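Local coordinates for protein heat shock protease HtrA (Thermotoga maritima, PDB 1L1J) that probably cleaves proteins as an ATP-independent serine endopeptidase of the heat-shock response, this chain being its protease domain, at residues Asn8-Cys13 against Trp133-Gly138; Val18-Val23 against Ile82-Leu87; Gly60-Pro65 against Lys115-Leu120; Ser90-Glu95 against Ile108-Ser113. All coordinates share one frame; numbering follows the deposited sequence.

Interaction 1 of 4, residues Asn8-Cys13 against Trp133-Gly138; sequences NVVEAC and WAIAIG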
loop_
_atom_site.group_PDB
_atom_site.type_symbol
_atom_site.label_atom_id
_atom_site.label_comp_id
_atom_site.label_asym_id
_atom_site.label_seq_id
_atom_site.Cartn_x
_atom_site.Cartn_y
_atom_site.Cartn_z
ATOM N N ASN A 8 -18.335 1.770 7.125
ATOM C CA ASN A 8 -18.034 3.081 7.670
ATOM C C ASN A 8 -16.559 3.416 7.531
ATOM O O ASN A 8 -16.225 4.451 6.970
ATOM C CB ASN A 8 -18.475 3.139 9.126
ATOM C CG ASN A 8 -19.986 3.153 9.264
ATOM O OD1 ASN A 8 -20.551 2.524 10.171
ATOM N ND2 ASN A 8 -20.652 3.882 8.363
ATOM N N VAL A 9 -15.678 2.545 8.015
ATOM C CA VAL A 9 -14.246 2.812 7.915
ATOM C C VAL A 9 -13.824 3.205 6.501
ATOM O O VAL A 9 -13.195 4.249 6.296
ATOM C CB VAL A 9 -13.407 1.597 8.361
ATOM C CG1 VAL A 9 -11.979 1.717 7.834
ATOM C CG2 VAL A 9 -13.382 1.530 9.879
ATOM N N VAL A 10 -14.176 2.369 5.532
ATOM C CA VAL A 10 -13.838 2.608 4.135
ATOM C C VAL A 10 -14.319 3.994 3.706
ATOM O O VAL A 10 -13.543 4.801 3.181
ATOM C CB VAL A 10 -14.474 1.516 3.233
ATOM C CG1 VAL A 10 -14.409 1.922 1.764
ATOM C CG2 VAL A 10 -13.738 0.204 3.433
ATOM N N GLU A 11 -15.602 4.259 3.934
ATOM C CA GLU A 11 -16.201 5.542 3.589
ATOM C C GLU A 11 -15.331 6.653 4.166
ATOM O O GLU A 11 -15.204 7.728 3.578
ATOM C CB GLU A 11 -17.602 5.647 4.194
ATOM C CG GLU A 11 -18.628 6.262 3.276
ATOM C CD GLU A 11 -19.060 5.291 2.193
ATOM O OE1 GLU A 11 -19.775 4.314 2.530
ATOM O OE2 GLU A 11 -18.674 5.497 1.013
ATOM N N ALA A 12 -14.732 6.380 5.321
ATOM C CA ALA A 12 -13.890 7.353 5.997
ATOM C C ALA A 12 -12.445 7.396 5.538
ATOM O O ALA A 12 -11.855 8.467 5.491
ATOM C CB ALA A 12 -13.927 7.120 7.498
ATOM N N CYS A 13 -11.870 6.249 5.197
ATOM C CA CYS A 13 -10.469 6.220 4.803
ATOM C C CYS A 13 -10.178 6.144 3.312
ATOM O O CYS A 13 -9.047 6.387 2.882
ATOM C CB CYS A 13 -9.777 5.071 5.521
ATOM S SG CYS A 13 -10.162 5.027 7.287
ATOM N N TRP A 133 -10.653 -7.762 13.144
ATOM C CA TRP A 133 -10.867 -7.492 11.729
ATOM C C TRP A 133 -9.844 -6.527 11.158
ATOM O O TRP A 133 -9.506 -5.527 11.787
ATOM C CB TRP A 133 -12.267 -6.913 11.485
ATOM C CG TRP A 133 -13.375 -7.807 11.922
ATOM C CD1 TRP A 133 -14.065 -7.740 13.093
ATOM C CD2 TRP A 133 -13.922 -8.917 11.196
ATOM N NE1 TRP A 133 -15.006 -8.743 13.147
ATOM C CE2 TRP A 133 -14.933 -9.485 11.998
ATOM C CE3 TRP A 133 -13.643 -9.499 9.949
ATOM C CZ2 TRP A 133 -15.681 -10.589 11.593
ATOM C CZ3 TRP A 133 -14.382 -10.599 9.543
ATOM C CH2 TRP A 133 -15.384 -11.136 10.365
ATOM N N ALA A 134 -9.352 -6.845 9.964
ATOM C CA ALA A 134 -8.399 -5.989 9.261
ATOM C C ALA A 134 -9.009 -5.646 7.894
ATOM O O ALA A 134 -9.525 -6.517 7.192
ATOM C CB ALA A 134 -7.085 -6.698 9.080
ATOM N N ILE A 135 -8.956 -4.380 7.513
ATOM C CA ILE A 135 -9.541 -3.999 6.248
ATOM C C ILE A 135 -8.432 -3.510 5.338
ATOM O O ILE A 135 -7.785 -2.520 5.641
ATOM C CB ILE A 135 -10.599 -2.882 6.465
ATOM C CG1 ILE A 135 -11.447 -3.199 7.706
ATOM C CG2 ILE A 135 -11.523 -2.787 5.261
ATOM C CD1 ILE A 135 -12.443 -2.118 8.073
ATOM N N ALA A 136 -8.193 -4.217 4.240
ATOM C CA ALA A 136 -7.156 -3.821 3.297
ATOM C C ALA A 136 -7.773 -2.888 2.268
ATOM O O ALA A 136 -8.833 -3.195 1.713
ATOM C CB ALA A 136 -6.604 -5.031 2.615
ATOM N N ILE A 137 -7.146 -1.740 2.019
ATOM C CA ILE A 137 -7.694 -0.815 1.027
ATOM C C ILE A 137 -6.688 -0.538 -0.069
ATOM O O ILE A 137 -5.497 -0.339 0.201
ATOM C CB ILE A 137 -8.120 0.534 1.631
ATOM C CG1 ILE A 137 -9.077 0.319 2.805
ATOM C CG2 ILE A 137 -8.836 1.354 0.569
ATOM C CD1 ILE A 137 -9.973 1.488 3.105
ATOM N N GLY A 138 -7.165 -0.535 -1.310
ATOM C CA GLY A 138 -6.282 -0.291 -2.436
ATOM C C GLY A 138 -6.877 0.713 -3.398
ATOM O O GLY A 138 -8.049 1.095 -3.258
#

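Interaction 2 of 4, residues Val18-Val23 against Ile82-Leu87; sequences VKIDVV and ITVTML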
loop_
_atom_site.group_PDB
_atom_site.type_symbol
_atom_site.label_atom_id
_atom_site.label_comp_id
_atom_site.label_asym_id
_atom_site.label_seq_id
_atom_site.Cartn_x
_atom_site.Cartn_y
_atom_site.Cartn_z
ATOM N N VAL A 18 -4.376 6.476 -2.278
ATOM C CA VAL A 18 -4.015 6.873 -3.631
ATOM C C VAL A 18 -3.438 5.791 -4.520
ATOM O O VAL A 18 -3.131 4.693 -4.074
ATOM C CB VAL A 18 -2.976 8.012 -3.610
ATOM C CG1 VAL A 18 -3.392 9.093 -2.640
ATOM C CG2 VAL A 18 -1.614 7.455 -3.232
ATOM N N LYS A 19 -3.279 6.153 -5.788
ATOM C CA LYS A 19 -2.720 5.301 -6.832
ATOM C C LYS A 19 -1.279 5.772 -7.075
ATOM O O LYS A 19 -0.940 6.917 -6.782
ATOM C CB LYS A 19 -3.546 5.470 -8.119
ATOM C CG LYS A 19 -2.841 5.049 -9.407
ATOM C CD LYS A 19 -3.579 5.561 -10.643
ATOM C CE LYS A 19 -2.800 5.243 -11.931
ATOM N NZ LYS A 19 -3.360 5.904 -13.154
ATOM N N ILE A 20 -0.429 4.903 -7.604
ATOM C CA ILE A 20 0.943 5.294 -7.868
ATOM C C ILE A 20 1.450 4.652 -9.157
ATOM O O ILE A 20 1.805 3.470 -9.187
ATOM C CB ILE A 20 1.862 4.914 -6.688
ATOM C CG1 ILE A 20 1.372 5.614 -5.418
ATOM C CG2 ILE A 20 3.295 5.327 -6.989
ATOM C CD1 ILE A 20 2.204 5.347 -4.204
ATOM N N ASP A 21 1.458 5.445 -10.226
ATOM C CA ASP A 21 1.906 4.984 -11.535
ATOM C C ASP A 21 3.223 5.648 -11.913
ATOM O O ASP A 21 3.378 6.861 -11.790
ATOM C CB ASP A 21 0.823 5.251 -12.604
ATOM C CG ASP A 21 0.208 6.653 -12.509
ATOM O OD1 ASP A 21 -0.185 7.073 -11.398
ATOM O OD2 ASP A 21 0.092 7.333 -13.554
ATOM N N VAL A 22 4.167 4.825 -12.360
ATOM C CA VAL A 22 5.505 5.268 -12.746
ATOM C C VAL A 22 5.818 4.850 -14.185
ATOM O O VAL A 22 5.900 3.655 -14.486
ATOM C CB VAL A 22 6.554 4.649 -11.790
ATOM C CG1 VAL A 22 7.968 4.999 -12.242
ATOM C CG2 VAL A 22 6.297 5.137 -10.375
ATOM N N VAL A 23 6.000 5.834 -15.068
ATOM C CA VAL A 23 6.291 5.561 -16.478
ATOM C C VAL A 23 7.633 4.848 -16.687
ATOM O O VAL A 23 8.512 4.887 -15.820
ATOM C CB VAL A 23 6.275 6.865 -17.314
ATOM C CG1 VAL A 23 6.577 6.558 -18.780
ATOM C CG2 VAL A 23 4.920 7.540 -17.192
ATOM N N ILE A 82 7.294 9.733 -10.918
ATOM C CA ILE A 82 6.271 9.200 -10.030
ATOM C C ILE A 82 4.970 9.972 -10.148
ATOM O O ILE A 82 4.936 11.175 -9.897
ATOM C CB ILE A 82 6.728 9.269 -8.570
ATOM C CG1 ILE A 82 8.117 8.647 -8.436
ATOM C CG2 ILE A 82 5.722 8.554 -7.678
ATOM C CD1 ILE A 82 8.727 8.824 -7.066
ATOM N N THR A 83 3.895 9.274 -10.506
ATOM C CA THR A 83 2.584 9.904 -10.657
ATOM C C THR A 83 1.593 9.419 -9.584
ATOM O O THR A 83 1.405 8.216 -9.389
ATOM C CB THR A 83 1.983 9.619 -12.072
ATOM O OG1 THR A 83 2.972 9.879 -13.082
ATOM C CG2 THR A 83 0.757 10.507 -12.327
ATOM N N VAL A 84 0.965 10.364 -8.890
ATOM C CA VAL A 84 -0.001 10.032 -7.852
ATOM C C VAL A 84 -1.406 10.470 -8.242
ATOM O O VAL A 84 -1.637 11.640 -8.547
ATOM C CB VAL A 84 0.377 10.691 -6.506
ATOM C CG1 VAL A 84 -0.837 10.757 -5.583
ATOM C CG2 VAL A 84 1.474 9.886 -5.846
ATOM N N THR A 85 -2.346 9.532 -8.226
ATOM C CA THR A 85 -3.725 9.852 -8.579
ATOM C C THR A 85 -4.638 9.682 -7.347
ATOM O O THR A 85 -4.497 8.721 -6.587
ATOM C CB THR A 85 -4.215 8.952 -9.745
ATOM O OG1 THR A 85 -3.227 8.930 -10.787
ATOM C CG2 THR A 85 -5.527 9.483 -10.308
ATOM N N MET A 86 -5.565 10.619 -7.149
ATOM C CA MET A 86 -6.464 10.567 -6.000
ATOM C C MET A 86 -7.914 10.211 -6.320
ATOM O O MET A 86 -8.336 10.198 -7.478
ATOM C CB MET A 86 -6.440 11.900 -5.246
ATOM C CG MET A 86 -5.418 11.987 -4.121
ATOM S SD MET A 86 -5.545 13.551 -3.215
ATOM C CE MET A 86 -6.839 13.226 -1.991
ATOM N N LEU A 87 -8.674 9.933 -5.266
ATOM C CA LEU A 87 -10.068 9.564 -5.412
ATOM C C LEU A 87 -10.912 10.666 -6.016
ATOM O O LEU A 87 -11.838 10.377 -6.776
ATOM C CB LEU A 87 -10.671 9.157 -4.061
ATOM C CG LEU A 87 -10.999 7.675 -3.857
ATOM C CD1 LEU A 87 -11.840 7.536 -2.606
ATOM C CD2 LEU A 87 -11.751 7.118 -5.056
#

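Interaction 3 of 4, residues Gly60-Pro65 against Lys115-Leu120; sequences GFIFDP and KKFPYL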
loop_
_atom_site.group_PDB
_atom_site.type_symbol
_atom_site.label_atom_id
_atom_site.label_comp_id
_atom_site.label_asym_id
_atom_site.label_seq_id
_atom_site.Cartn_x
_atom_site.Cartn_y
_atom_site.Cartn_z
ATOM N N GLY A 60 -0.991 3.635 -2.034
ATOM C CA GLY A 60 -0.259 4.277 -0.971
ATOM C C GLY A 60 -1.267 5.079 -0.200
ATOM O O GLY A 60 -2.451 5.053 -0.531
ATOM N N PHE A 61 -0.823 5.800 0.819
ATOM C CA PHE A 61 -1.761 6.583 1.582
ATOM C C PHE A 61 -1.126 7.762 2.299
ATOM O O PHE A 61 0.004 7.687 2.806
ATOM C CB PHE A 61 -2.518 5.677 2.563
ATOM C CG PHE A 61 -1.631 4.903 3.494
ATOM C CD1 PHE A 61 -1.406 5.346 4.784
ATOM C CD2 PHE A 61 -1.034 3.720 3.081
ATOM C CE1 PHE A 61 -0.594 4.623 5.650
ATOM C CE2 PHE A 61 -0.221 2.990 3.938
ATOM C CZ PHE A 61 -0.002 3.440 5.226
ATOM N N ILE A 62 -1.876 8.860 2.313
ATOM C CA ILE A 62 -1.454 10.101 2.936
ATOM C C ILE A 62 -1.589 9.944 4.439
ATOM O O ILE A 62 -2.679 9.647 4.943
ATOM C CB ILE A 62 -2.337 11.275 2.443
ATOM C CG1 ILE A 62 -2.303 11.333 0.907
ATOM C CG2 ILE A 62 -1.852 12.581 3.048
ATOM C CD1 ILE A 62 -3.454 12.074 0.277
ATOM N N PHE A 63 -0.479 10.141 5.148
ATOM C CA PHE A 63 -0.479 10.009 6.598
ATOM C C PHE A 63 -0.367 11.329 7.342
ATOM O O PHE A 63 -0.352 11.353 8.571
ATOM C CB PHE A 63 0.624 9.039 7.051
ATOM C CG PHE A 63 2.028 9.455 6.680
ATOM C CD1 PHE A 63 2.791 10.229 7.543
ATOM C CD2 PHE A 63 2.616 9.002 5.502
ATOM C CE1 PHE A 63 4.127 10.533 7.245
ATOM C CE2 PHE A 63 3.947 9.302 5.197
ATOM C CZ PHE A 63 4.701 10.069 6.072
ATOM N N ASP A 64 -0.306 12.424 6.599
ATOM C CA ASP A 64 -0.215 13.749 7.199
ATOM C C ASP A 64 -0.507 14.802 6.135
ATOM O O ASP A 64 0.145 14.851 5.096
ATOM C CB ASP A 64 1.167 13.943 7.849
ATOM C CG ASP A 64 1.184 13.542 9.346
ATOM O OD1 ASP A 64 2.279 13.264 9.891
ATOM O OD2 ASP A 64 0.103 13.517 9.984
ATOM N N PRO A 65 -1.497 15.670 6.403
ATOM C CA PRO A 65 -2.004 16.765 5.561
ATOM C C PRO A 65 -1.035 17.459 4.614
ATOM O O PRO A 65 -1.422 17.877 3.526
ATOM C CB PRO A 65 -2.624 17.728 6.577
ATOM C CG PRO A 65 -1.881 17.424 7.852
ATOM C CD PRO A 65 -1.831 15.926 7.814
ATOM N N LYS A 115 -5.104 24.083 -0.039
ATOM C CA LYS A 115 -5.625 23.240 1.023
ATOM C C LYS A 115 -4.779 22.004 1.242
ATOM O O LYS A 115 -4.054 21.551 0.349
ATOM C CB LYS A 115 -7.079 22.828 0.739
ATOM C CG LYS A 115 -8.102 23.892 1.127
ATOM C CD LYS A 115 -7.963 24.266 2.609
ATOM C CE LYS A 115 -8.859 25.445 2.996
ATOM N NZ LYS A 115 -8.731 25.817 4.444
ATOM N N LYS A 116 -4.866 21.482 2.458
ATOM C CA LYS A 116 -4.141 20.289 2.823
ATOM C C LYS A 116 -5.002 19.101 2.413
ATOM O O LYS A 116 -6.150 19.273 1.990
ATOM C CB LYS A 116 -3.863 20.295 4.324
ATOM C CG LYS A 116 -2.982 21.471 4.761
ATOM C CD LYS A 116 -2.557 21.375 6.234
ATOM C CE LYS A 116 -1.546 22.464 6.582
ATOM N NZ LYS A 116 -1.000 22.316 7.957
ATOM N N PHE A 117 -4.445 17.902 2.535
ATOM C CA PHE A 117 -5.140 16.682 2.141
ATOM C C PHE A 117 -5.718 15.889 3.303
ATOM O O PHE A 117 -5.450 16.180 4.474
ATOM C CB PHE A 117 -4.166 15.775 1.399
ATOM C CG PHE A 117 -3.472 16.438 0.253
ATOM C CD1 PHE A 117 -4.131 16.650 -0.949
ATOM C CD2 PHE A 117 -2.148 16.840 0.371
ATOM C CE1 PHE A 117 -3.479 17.253 -2.025
ATOM C CE2 PHE A 117 -1.488 17.446 -0.699
ATOM C CZ PHE A 117 -2.156 17.653 -1.899
ATOM N N PRO A 118 -6.550 14.883 2.990
ATOM C CA PRO A 118 -7.153 14.030 4.020
ATOM C C PRO A 118 -6.076 13.010 4.389
ATOM O O PRO A 118 -5.240 12.658 3.553
ATOM C CB PRO A 118 -8.337 13.398 3.296
ATOM C CG PRO A 118 -7.850 13.312 1.876
ATOM C CD PRO A 118 -7.200 14.659 1.684
ATOM N N TYR A 119 -6.083 12.535 5.626
ATOM C CA TYR A 119 -5.054 11.590 6.033
ATOM C C TYR A 119 -5.528 10.551 7.029
ATOM O O TYR A 119 -6.507 10.760 7.752
ATOM C CB TYR A 119 -3.881 12.346 6.641
ATOM C CG TYR A 119 -4.282 13.117 7.867
ATOM C CD1 TYR A 119 -3.826 12.742 9.130
ATOM C CD2 TYR A 119 -5.163 14.201 7.775
ATOM C CE1 TYR A 119 -4.235 13.430 10.278
ATOM C CE2 TYR A 119 -5.580 14.891 8.912
ATOM C CZ TYR A 119 -5.113 14.500 10.161
ATOM O OH TYR A 119 -5.512 15.182 11.291
ATOM N N LEU A 120 -4.803 9.433 7.063
ATOM C CA LEU A 120 -5.099 8.340 7.980
ATOM C C LEU A 120 -4.234 8.475 9.230
ATOM O O LEU A 120 -3.204 9.129 9.209
ATOM C CB LEU A 120 -4.823 6.989 7.307
ATOM C CG LEU A 120 -5.734 6.435 6.200
ATOM C CD1 LEU A 120 -7.002 7.264 6.096
ATOM C CD2 LEU A 120 -4.986 6.415 4.879
#

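Interaction 4 of 4, residues Ser90-Glu95 against Ile108-Ser113; sequences SKYDAE and IKIKAS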
loop_
_atom_site.group_PDB
_atom_site.type_symbol
_atom_site.label_atom_id
_atom_site.label_comp_id
_atom_site.label_asym_id
_atom_site.label_seq_id
_atom_site.Cartn_x
_atom_site.Cartn_y
_atom_site.Cartn_z
ATOM N N SER A 90 -8.124 14.274 -9.046
ATOM C CA SER A 90 -6.921 15.099 -9.184
ATOM C C SER A 90 -5.615 14.304 -9.279
ATOM O O SER A 90 -5.452 13.295 -8.597
ATOM C CB SER A 90 -6.840 16.091 -8.009
ATOM O OG SER A 90 -6.725 15.432 -6.756
ATOM N N LYS A 91 -4.688 14.763 -10.118
ATOM C CA LYS A 91 -3.403 14.082 -10.285
ATOM C C LYS A 91 -2.251 14.920 -9.718
ATOM O O LYS A 91 -2.364 16.144 -9.597
ATOM C CB LYS A 91 -3.167 13.756 -11.767
ATOM C CG LYS A 91 -4.311 12.959 -12.394
ATOM C CD LYS A 91 -3.857 11.913 -13.418
ATOM C CE LYS A 91 -5.084 11.196 -14.029
ATOM N NZ LYS A 91 -4.796 10.154 -15.077
ATOM N N TYR A 92 -1.158 14.261 -9.338
ATOM C CA TYR A 92 -0.015 14.964 -8.763
ATOM C C TYR A 92 1.323 14.333 -9.086
ATOM O O TYR A 92 1.412 13.251 -9.672
ATOM C CB TYR A 92 -0.116 15.031 -7.237
ATOM C CG TYR A 92 -1.402 15.601 -6.711
ATOM C CD1 TYR A 92 -2.594 14.899 -6.834
ATOM C CD2 TYR A 92 -1.434 16.860 -6.110
ATOM C CE1 TYR A 92 -3.788 15.431 -6.378
ATOM C CE2 TYR A 92 -2.628 17.406 -5.644
ATOM C CZ TYR A 92 -3.803 16.685 -5.786
ATOM O OH TYR A 92 -4.998 17.218 -5.360
ATOM N N ASP A 93 2.369 15.035 -8.673
ATOM C CA ASP A 93 3.733 14.584 -8.856
ATOM C C ASP A 93 4.312 14.472 -7.468
ATOM O O ASP A 93 4.275 15.427 -6.694
ATOM C CB ASP A 93 4.531 15.588 -9.685
ATOM C CG ASP A 93 4.357 15.376 -11.179
ATOM O OD1 ASP A 93 5.072 14.516 -11.752
ATOM O OD2 ASP A 93 3.493 16.063 -11.774
ATOM N N ALA A 94 4.832 13.293 -7.156
ATOM C CA ALA A 94 5.402 13.037 -5.849
ATOM C C ALA A 94 6.914 13.090 -5.867
ATOM O O ALA A 94 7.556 12.776 -6.878
ATOM C CB ALA A 94 4.954 11.681 -5.361
ATOM N N GLU A 95 7.480 13.464 -4.729
ATOM C CA GLU A 95 8.924 13.541 -4.607
ATOM C C GLU A 95 9.419 12.446 -3.678
ATOM O O GLU A 95 9.047 12.412 -2.509
ATOM C CB GLU A 95 9.330 14.895 -4.045
ATOM C CG GLU A 95 10.770 15.241 -4.314
ATOM C CD GLU A 95 11.170 16.523 -3.643
ATOM O OE1 GLU A 95 12.140 17.155 -4.118
ATOM O OE2 GLU A 95 10.514 16.889 -2.638
ATOM N N ILE A 108 6.494 9.283 0.166
ATOM C CA ILE A 108 6.397 10.168 -0.973
ATOM C C ILE A 108 5.771 11.493 -0.544
ATOM O O ILE A 108 5.208 11.583 0.546
ATOM C CB ILE A 108 5.565 9.464 -2.063
ATOM C CG1 ILE A 108 6.485 9.069 -3.214
ATOM C CG2 ILE A 108 4.364 10.311 -2.476
ATOM C CD1 ILE A 108 7.569 8.102 -2.805
ATOM N N LYS A 109 5.875 12.514 -1.395
ATOM C CA LYS A 109 5.339 13.837 -1.070
ATOM C C LYS A 109 4.675 14.577 -2.243
ATOM O O LYS A 109 5.257 14.737 -3.325
ATOM C CB LYS A 109 6.459 14.702 -0.476
ATOM C CG LYS A 109 6.037 16.098 -0.051
ATOM C CD LYS A 109 5.006 16.055 1.057
ATOM C CE LYS A 109 4.735 17.449 1.602
ATOM N NZ LYS A 109 4.215 18.393 0.563
ATOM N N ILE A 110 3.450 15.031 -1.996
ATOM C CA ILE A 110 2.656 15.753 -2.981
ATOM C C ILE A 110 2.435 17.222 -2.597
ATOM O O ILE A 110 2.040 17.545 -1.474
ATOM C CB ILE A 110 1.295 15.048 -3.187
ATOM C CG1 ILE A 110 1.374 14.143 -4.406
ATOM C CG2 ILE A 110 0.185 16.054 -3.363
ATOM C CD1 ILE A 110 2.415 13.094 -4.291
ATOM N N LYS A 111 2.691 18.107 -3.550
ATOM C CA LYS A 111 2.541 19.540 -3.341
ATOM C C LYS A 111 1.094 19.904 -2.994
ATOM O O LYS A 111 0.161 19.524 -3.706
ATOM C CB LYS A 111 2.986 20.286 -4.603
ATOM C CG LYS A 111 4.012 19.521 -5.452
ATOM C CD LYS A 111 4.638 20.423 -6.519
ATOM C CE LYS A 111 5.365 19.627 -7.604
ATOM N NZ LYS A 111 4.421 18.950 -8.543
ATOM N N ALA A 112 0.919 20.642 -1.899
ATOM C CA ALA A 112 -0.404 21.068 -1.435
ATOM C C ALA A 112 -0.641 22.575 -1.651
ATOM O O ALA A 112 -0.795 23.334 -0.686
ATOM C CB ALA A 112 -0.565 20.714 0.054
ATOM N N SER A 113 -0.688 22.985 -2.919
ATOM C CA SER A 113 -0.880 24.385 -3.321
ATOM C C SER A 113 -1.581 25.277 -2.295
ATOM O O SER A 113 -0.990 26.247 -1.808
ATOM C CB SER A 113 -1.634 24.464 -4.663
ATOM O OG SER A 113 -2.960 23.968 -4.561
HETATM O O HOH W 1 2.600 17.266 -6.878
#

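Interaction 1 of 4, residues Asn8-Cys13 against Trp133-Gly138
Val9 and Val10, on successive positions of helix 8-13, meet Ile135 and Ile137 of strand 133-138 in a wholly apolar contact. The helix lies over the strand with the segment axes 10.1 Å apart at closest and 36° from parallel, a spacing that branched side chains from both layers fill. Ile135 sends its longer branch toward the helix: CG1 stands anti to the carbonyl carbon, and chi2 of 176° carries CD1 outward until it lies 3.8 Å from Val9 CB. The same methyl also reaches Val9 CG1, so it rests on the body of the valine rather than on one tip. The shorter branch of Ile135 serves the next helix residue, its CG2 lying 4.1 Å from Val10 CG2. Val10 CG2 stands anti to its own carbonyl carbon, beside the backbone N, and from there also meets Ile137 CD1 at 4.0 Å, thereby bridging the two isoleucines. A turn further on, Cys13 CB approaches Ile137 CD1 at 4.3 Å, a small side chain suited to this buried place. Leu188 of the neighbouring strand 186-188 backs Val9, Cys13 and Ile137, while Val147 packs on Val10 and Ile135. The arrangement is that of an N-terminal helix packed over one strand of the C-terminal beta-barrel of a chymotrypsin-like protease.

Interaction 2 of 4, residues Val18-Val23 against Ile82-Leu87
Lys19 pairs with Thr85 and Asp21 with Thr83 as hydrogen-bonded pairs of two antiparallel strands whose segment axes approach to 4.7 Å, with directions 153° apart, and Ile20 faces Val84 as the non-hydrogen-bonded pair between them. Lys19 N gives a nearly straight bond to Thr85 O (3.0 Å), answered by a weak one from Thr85 N. The other pair is bonded in both directions, along more bent paths: Asp21 N binds Thr83 O at 2.9 Å and Thr83 N binds Asp21 O at 2.8 Å. On the face of Lys19, Asp21, Thr83 and Thr85, Lys19 is extended and runs side by side with Thr85, its CD 3.4 Å from Thr85 OG1, so that methylenes cover the threonine while the amine continues beyond. Asp21 turns CG between its backbone N and carbonyl carbon (chi1 45°), which brings the carboxylate across Thr83 CB. A long salt bridge, Lys19 NZ to Asp21 OD2 at 3.8 Å, joins the two charges. An alanine in place of Lys19 would probably leave Asp21 without this mate and uncover the flank of Thr85. The opposite face is apolar, as suits its burial: Ile20 CG2 lies 4.1 Å from Ile82 CG2, both pointing the same way, and Val18 CG1 meets Met86 CG at 3.8 Å. Ile20 and Ile82 also touch helix 73-76, which carries His74, predicted to belong to the charge relay. Antiparallel pairing of this kind builds the N-terminal beta-barrel of the chymotrypsin fold, here with Ile20 and Val84 on the face opposite Lys19 and Asp21.

Interaction 3 of 4, residues Gly60-Pro65 against Lys115-Leu120
Pro65 lays its CD over the centre of the Tyr119 ring, 3.8 Å from the centroid and 13° off the ring normal, a CH-pi contact that suits proline because its CD, bonded to the imide nitrogen, probably carries polarised C-H bonds. Tyr119 holds CG between its backbone N and carbonyl carbon (chi1 61°), which sets the ring base beside the proline. The other flank of Pro65 meets Lys116, CB to CB at 3.6 Å, while the lysine amine leads away. Two backbone bonds position these groups. Phe117 N uses a lone pair of Pro65 O at 3.2 Å, and Leu120 N binds Ile62 O at 3.0 Å. Between the bonds, Ile62 CD1 rests 3.9 Å from Phe117 CB, the side chains crossing at about a right angle; at the far end Leu120 CD2 packs on Phe61 CB at 3.5 Å. Further out, Val194 of strand 193-198 touches Phe61 and Leu120, and the Phe117 ring meets Tyr92. Residues 115-120 form part of the linker from the N-terminal barrel to the C-terminal one, crossing the C-terminal end of strand 54-64. Main-chain bonds ignore side-chain identity, so specificity probably rests on the apolar and CH-pi contacts.

Interaction 4 of 4, residues Ser90-Glu95 against Ile108-Ser113
A water joins the backbone of Asp93 to Lys111, accepting from Asp93 N at 2.9 Å and from Lys111 NZ at 3.0 Å, with a weak third bond from Lys111 N. Carboxylate and amine stay beyond a salt bridge, Asp93 OD2 lying 4.4 Å from Lys111 NZ. The site is where the N-terminal beta-barrel curls closed, the chain leaving strand 91-93 coming beside that leaving strand 105-109. Backbone contact there is slight; Glu95 N binds a lone pair of Lys109 O at 2.9 Å. Much of the apolar filling comes from Tyr92, whose side chain crosses that of Ile110 at about a right angle, with CD2 against Ile110 CG2, and whose ring meets that of Phe117; Ala94 lies by Ile108. An aromatic residue fits because its ring packs on aliphatic branches while its hydroxyl donates to Ser90 OG at 2.8 Å. An alanine in place of Tyr92 would probably open a gap beside Ile110 and Phe117 and leave Ser90 OG without this donor. Ile110 also touches Val84 and Ile69, inside the barrel. Lys109 makes a cation-pi contact with Tyr68; its chain bends at chi2 and again at chi4 (60°), and NZ donates to Ile110 O at 3.1 Å from well above the carbonyl plane.

Interactions 2, 3 and 4 share the N-terminal barrel, whereas interaction 1 belongs to the C-terminal one. Interactions 2 and 4 are closest, centres 9 Å apart, and Val84 O to Tyr92 N at 2.8 Å probably bonds their strands. The centres of interactions 3 and 4 are 11 Å apart, Phe117 packing against Ile110 and Ala112, and interaction 3 joins interaction 2 through a probable bond from Val18 N to Gly60 O. Cys13 CB, 3.6 Å from Leu120 CD1, ties interaction 1 to interaction 3. The side chains of Ile137 (interaction 1) and Asn182, a predicted substrate-binding residue, lie about 6 Å apart; those of Ile20 (interaction 2) and His74, of the predicted charge relay, about 9 Å.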